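Local atomic coordinates of alginate lyase (Aplysia kurodai, PDB entry 5GMT), a protein that probably cleaves alginate, a polysaccharide of mannuronic and guluronic acid, by lyase chemistry, with specificity for polymannuronate. Residues Y80-D91 against R232-F243. Numbering follows the deposited sequence.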
# COMPACT_ATOMS: atom_id res chain seq x y z
N TYR A 80 -4.33 4.26 -8.61
CA TYR A 80 -5.02 4.81 -7.47
C TYR A 80 -6.51 4.55 -7.63
O TYR A 80 -7.06 4.71 -8.72
CB TYR A 80 -4.77 6.30 -7.33
CG TYR A 80 -3.36 6.72 -7.00
CD1 TYR A 80 -2.98 6.98 -5.69
CD2 TYR A 80 -2.42 6.92 -8.01
CE1 TYR A 80 -1.69 7.40 -5.38
CE2 TYR A 80 -1.12 7.34 -7.71
CZ TYR A 80 -0.77 7.59 -6.39
OH TYR A 80 0.51 8.01 -6.06
N SER A 81 -7.16 4.15 -6.54
CA SER A 81 -8.59 3.84 -6.54
C SER A 81 -9.33 4.75 -5.58
O SER A 81 -8.98 4.83 -4.40
CB SER A 81 -8.79 2.37 -6.16
OG SER A 81 -10.15 2.08 -5.87
N ARG A 82 -10.35 5.46 -6.07
CA ARG A 82 -11.16 6.33 -5.23
C ARG A 82 -12.64 6.01 -5.38
O ARG A 82 -13.37 6.71 -6.09
CB ARG A 82 -10.90 7.80 -5.57
CG ARG A 82 -9.47 8.24 -5.34
CD ARG A 82 -9.26 9.67 -5.81
NE ARG A 82 -10.12 10.62 -5.10
CZ ARG A 82 -10.03 11.94 -5.24
NH1 ARG A 82 -9.10 12.45 -6.03
NH2 ARG A 82 -10.84 12.74 -4.57
N PRO A 83 -13.09 4.93 -4.73
CA PRO A 83 -14.50 4.52 -4.84
C PRO A 83 -15.44 5.67 -4.48
O PRO A 83 -15.17 6.41 -3.53
CB PRO A 83 -14.60 3.37 -3.84
CG PRO A 83 -13.23 2.77 -3.85
CD PRO A 83 -12.27 3.92 -4.02
N SER A 84 -16.52 5.83 -5.25
CA SER A 84 -17.36 7.01 -5.13
C SER A 84 -18.00 7.12 -3.75
O SER A 84 -18.34 8.22 -3.31
CB SER A 84 -18.44 7.02 -6.20
OG SER A 84 -19.40 6.02 -5.94
N ALA A 85 -18.16 6.00 -3.06
CA ALA A 85 -18.76 6.01 -1.72
C ALA A 85 -17.94 6.77 -0.67
O ALA A 85 -18.43 7.09 0.41
CB ALA A 85 -19.00 4.60 -1.25
N ILE A 86 -16.68 7.06 -0.98
CA ILE A 86 -15.83 7.75 -0.01
C ILE A 86 -16.05 9.26 -0.10
O ILE A 86 -15.90 9.86 -1.16
CB ILE A 86 -14.33 7.43 -0.24
CG1 ILE A 86 -14.10 5.91 -0.19
CG2 ILE A 86 -13.48 8.12 0.81
CD1 ILE A 86 -12.66 5.49 -0.46
N SER A 87 -16.40 9.87 1.03
CA SER A 87 -16.65 11.30 1.06
C SER A 87 -15.33 12.07 0.98
O SER A 87 -14.25 11.49 1.07
CB SER A 87 -17.45 11.68 2.31
OG SER A 87 -17.01 10.95 3.44
N SER A 88 -15.43 13.39 0.82
CA SER A 88 -14.24 14.19 0.52
C SER A 88 -13.56 14.80 1.74
O SER A 88 -12.63 15.59 1.59
CB SER A 88 -14.60 15.30 -0.47
OG SER A 88 -15.55 16.17 0.11
N SER A 89 -14.03 14.47 2.95
CA SER A 89 -13.39 14.98 4.16
C SER A 89 -13.16 13.86 5.18
O SER A 89 -13.43 14.03 6.38
CB SER A 89 -14.22 16.11 4.78
OG SER A 89 -15.48 15.61 5.19
N VAL A 90 -12.65 12.73 4.70
CA VAL A 90 -12.38 11.58 5.57
C VAL A 90 -11.00 11.65 6.20
O VAL A 90 -9.99 11.72 5.50
CB VAL A 90 -12.51 10.25 4.81
CG1 VAL A 90 -12.12 9.07 5.71
CG2 VAL A 90 -13.94 10.08 4.31
N ASP A 91 -10.94 11.61 7.53
CA ASP A 91 -9.68 11.77 8.26
C ASP A 91 -9.17 10.47 8.88
O ASP A 91 -8.04 10.41 9.39
CB ASP A 91 -9.83 12.84 9.34
CG ASP A 91 -10.09 14.21 8.75
OD1 ASP A 91 -9.62 14.46 7.61
OD2 ASP A 91 -10.77 15.03 9.40
N ARG A 232 -0.24 15.82 6.86
CA ARG A 232 -0.71 17.00 6.14
C ARG A 232 -0.38 18.29 6.90
O ARG A 232 -0.24 18.28 8.12
CB ARG A 232 -2.21 16.90 5.89
CG ARG A 232 -2.98 16.72 7.19
CD ARG A 232 -4.48 16.79 7.00
NE ARG A 232 -5.16 16.72 8.29
CZ ARG A 232 -6.44 17.01 8.47
NH1 ARG A 232 -7.20 17.40 7.45
NH2 ARG A 232 -6.97 16.93 9.69
N ASN A 233 -0.27 19.39 6.16
CA ASN A 233 -0.04 20.70 6.79
C ASN A 233 -1.18 21.66 6.56
O ASN A 233 -1.14 22.81 7.00
CB ASN A 233 1.26 21.33 6.30
CG ASN A 233 2.48 20.71 6.95
OD1 ASN A 233 2.68 20.83 8.16
ND2 ASN A 233 3.31 20.05 6.15
N THR A 234 -2.21 21.19 5.87
CA THR A 234 -3.36 22.03 5.61
C THR A 234 -4.63 21.22 5.76
O THR A 234 -4.63 20.01 5.54
CB THR A 234 -3.27 22.67 4.20
OG1 THR A 234 -4.37 23.57 4.01
CG2 THR A 234 -3.29 21.62 3.11
N ASN A 235 -5.71 21.88 6.13
CA ASN A 235 -6.94 21.19 6.46
C ASN A 235 -7.73 20.71 5.27
O ASN A 235 -8.73 20.03 5.43
CB ASN A 235 -7.83 22.09 7.32
CG ASN A 235 -7.45 22.05 8.78
OD1 ASN A 235 -7.69 21.05 9.45
ND2 ASN A 235 -6.84 23.13 9.27
N SER A 236 -7.32 21.08 4.06
CA SER A 236 -8.07 20.65 2.89
C SER A 236 -7.64 19.25 2.46
O SER A 236 -8.30 18.67 1.59
CB SER A 236 -7.89 21.64 1.74
OG SER A 236 -6.51 21.72 1.38
N HIS A 237 -6.55 18.74 3.04
CA HIS A 237 -6.07 17.38 2.73
C HIS A 237 -6.83 16.33 3.54
O HIS A 237 -7.03 16.48 4.76
CB HIS A 237 -4.57 17.23 3.02
CG HIS A 237 -3.70 18.01 2.09
ND1 HIS A 237 -2.32 17.89 2.09
CD2 HIS A 237 -4.00 18.93 1.14
CE1 HIS A 237 -1.81 18.69 1.18
NE2 HIS A 237 -2.81 19.34 0.59
N HIS A 238 -7.22 15.24 2.88
CA HIS A 238 -7.90 14.13 3.54
C HIS A 238 -7.49 12.80 2.92
O HIS A 238 -6.78 12.77 1.92
CB HIS A 238 -9.42 14.30 3.46
CG HIS A 238 -9.91 15.60 4.01
ND1 HIS A 238 -10.04 15.84 5.36
CD2 HIS A 238 -10.28 16.75 3.38
CE1 HIS A 238 -10.48 17.07 5.55
NE2 HIS A 238 -10.64 17.64 4.36
N LEU A 239 -7.92 11.70 3.52
CA LEU A 239 -7.65 10.39 2.93
C LEU A 239 -8.55 10.22 1.72
O LEU A 239 -9.72 10.60 1.77
CB LEU A 239 -7.89 9.28 3.96
CG LEU A 239 -6.77 9.14 4.98
CD1 LEU A 239 -7.31 8.58 6.30
CD2 LEU A 239 -5.67 8.24 4.42
N ARG A 240 -8.00 9.65 0.64
CA ARG A 240 -8.74 9.57 -0.62
C ARG A 240 -9.08 8.15 -1.04
O ARG A 240 -10.04 7.92 -1.76
CB ARG A 240 -7.95 10.26 -1.73
CG ARG A 240 -7.65 11.75 -1.47
CD ARG A 240 -8.95 12.57 -1.39
NE ARG A 240 -8.67 13.97 -1.05
CZ ARG A 240 -9.57 14.81 -0.57
NH1 ARG A 240 -10.82 14.42 -0.38
NH2 ARG A 240 -9.21 16.05 -0.25
N GLY A 241 -8.28 7.18 -0.59
CA GLY A 241 -8.53 5.81 -1.01
C GLY A 241 -7.30 4.95 -1.03
O GLY A 241 -6.35 5.20 -0.29
N MET A 242 -7.30 3.95 -1.91
CA MET A 242 -6.23 2.96 -1.96
C MET A 242 -5.25 3.23 -3.09
O MET A 242 -5.67 3.43 -4.24
CB MET A 242 -6.79 1.54 -2.13
CG MET A 242 -5.67 0.49 -2.23
SD MET A 242 -6.24 -1.20 -2.55
CE MET A 242 -7.13 -0.98 -4.08
N PHE A 243 -3.97 3.24 -2.75
CA PHE A 243 -2.88 3.30 -3.73
C PHE A 243 -2.46 1.86 -3.99
O PHE A 243 -1.69 1.30 -3.23
CB PHE A 243 -1.75 4.20 -3.18
CG PHE A 243 -0.57 4.39 -4.11
CD1 PHE A 243 -0.61 4.01 -5.44
CD2 PHE A 243 0.54 5.12 -3.66
CE1 PHE A 243 0.50 4.23 -6.27
CE2 PHE A 243 1.63 5.37 -4.50
CZ PHE A 243 1.61 4.93 -5.79
O HOH W 1 -11.55 9.88 -2.73
O HOH W 2 -12.43 12.30 -1.74
O HOH W 3 -11.79 12.29 2.09
O HOH W 4 -11.25 17.79 0.02
O HOH W 5 -9.89 17.70 8.79
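The imidazole of H238 is gripped in two directions by one short loop: the CA of S89 sits over its face in a CH-pi contact, 3.5 Å from the ring centroid, while D91 takes its edge. ND1 donates to OD1 of D91 over 2.7 Å; OD1 lies in the ring plane, and ND1 meets it on the syn side of the nearly coplanar carboxylate. With CG anti to its carbonyl carbon (chi1 -65°), D91 swings its acid back toward H238, although its CB points away. Were H238 an alanine, the D91 carboxylate would probably lose its nearest donor and the backbone of S89 its ring cover. R232 adds a long charge pairing to OD1 and a water bridging its NH1 to D91 OD2; NH1 also donates to the H237 carbonyl. L239 N bonds to V90 O, and R240 NH1 reaches S88 O at 2.9 Å from above the carbonyl plane. After strand 76-81 the chain bows out through a type I turn (P83-I86) and rejoins strand 238-247, its antiparallel neighbour in a sheet of the concanavalin-like fold of polysaccharide lyase family 14. R240 and G241 form a classic beta bulge opposite F116, and glycine suits it because a CB would clash with S81 O and jam against the carbonyl O of R240. R82 and R240 lie side by side, their like charges probably eased by bonds to the N120 and G118 carbonyls and by a water shared between R82 NH2 and R240 NH1. Beyond the bulge S81 N meets M242 O at 2.8 Å, and Y80 and F243 make an offset stack, centroids 4.0 Å apart, planes at 14°.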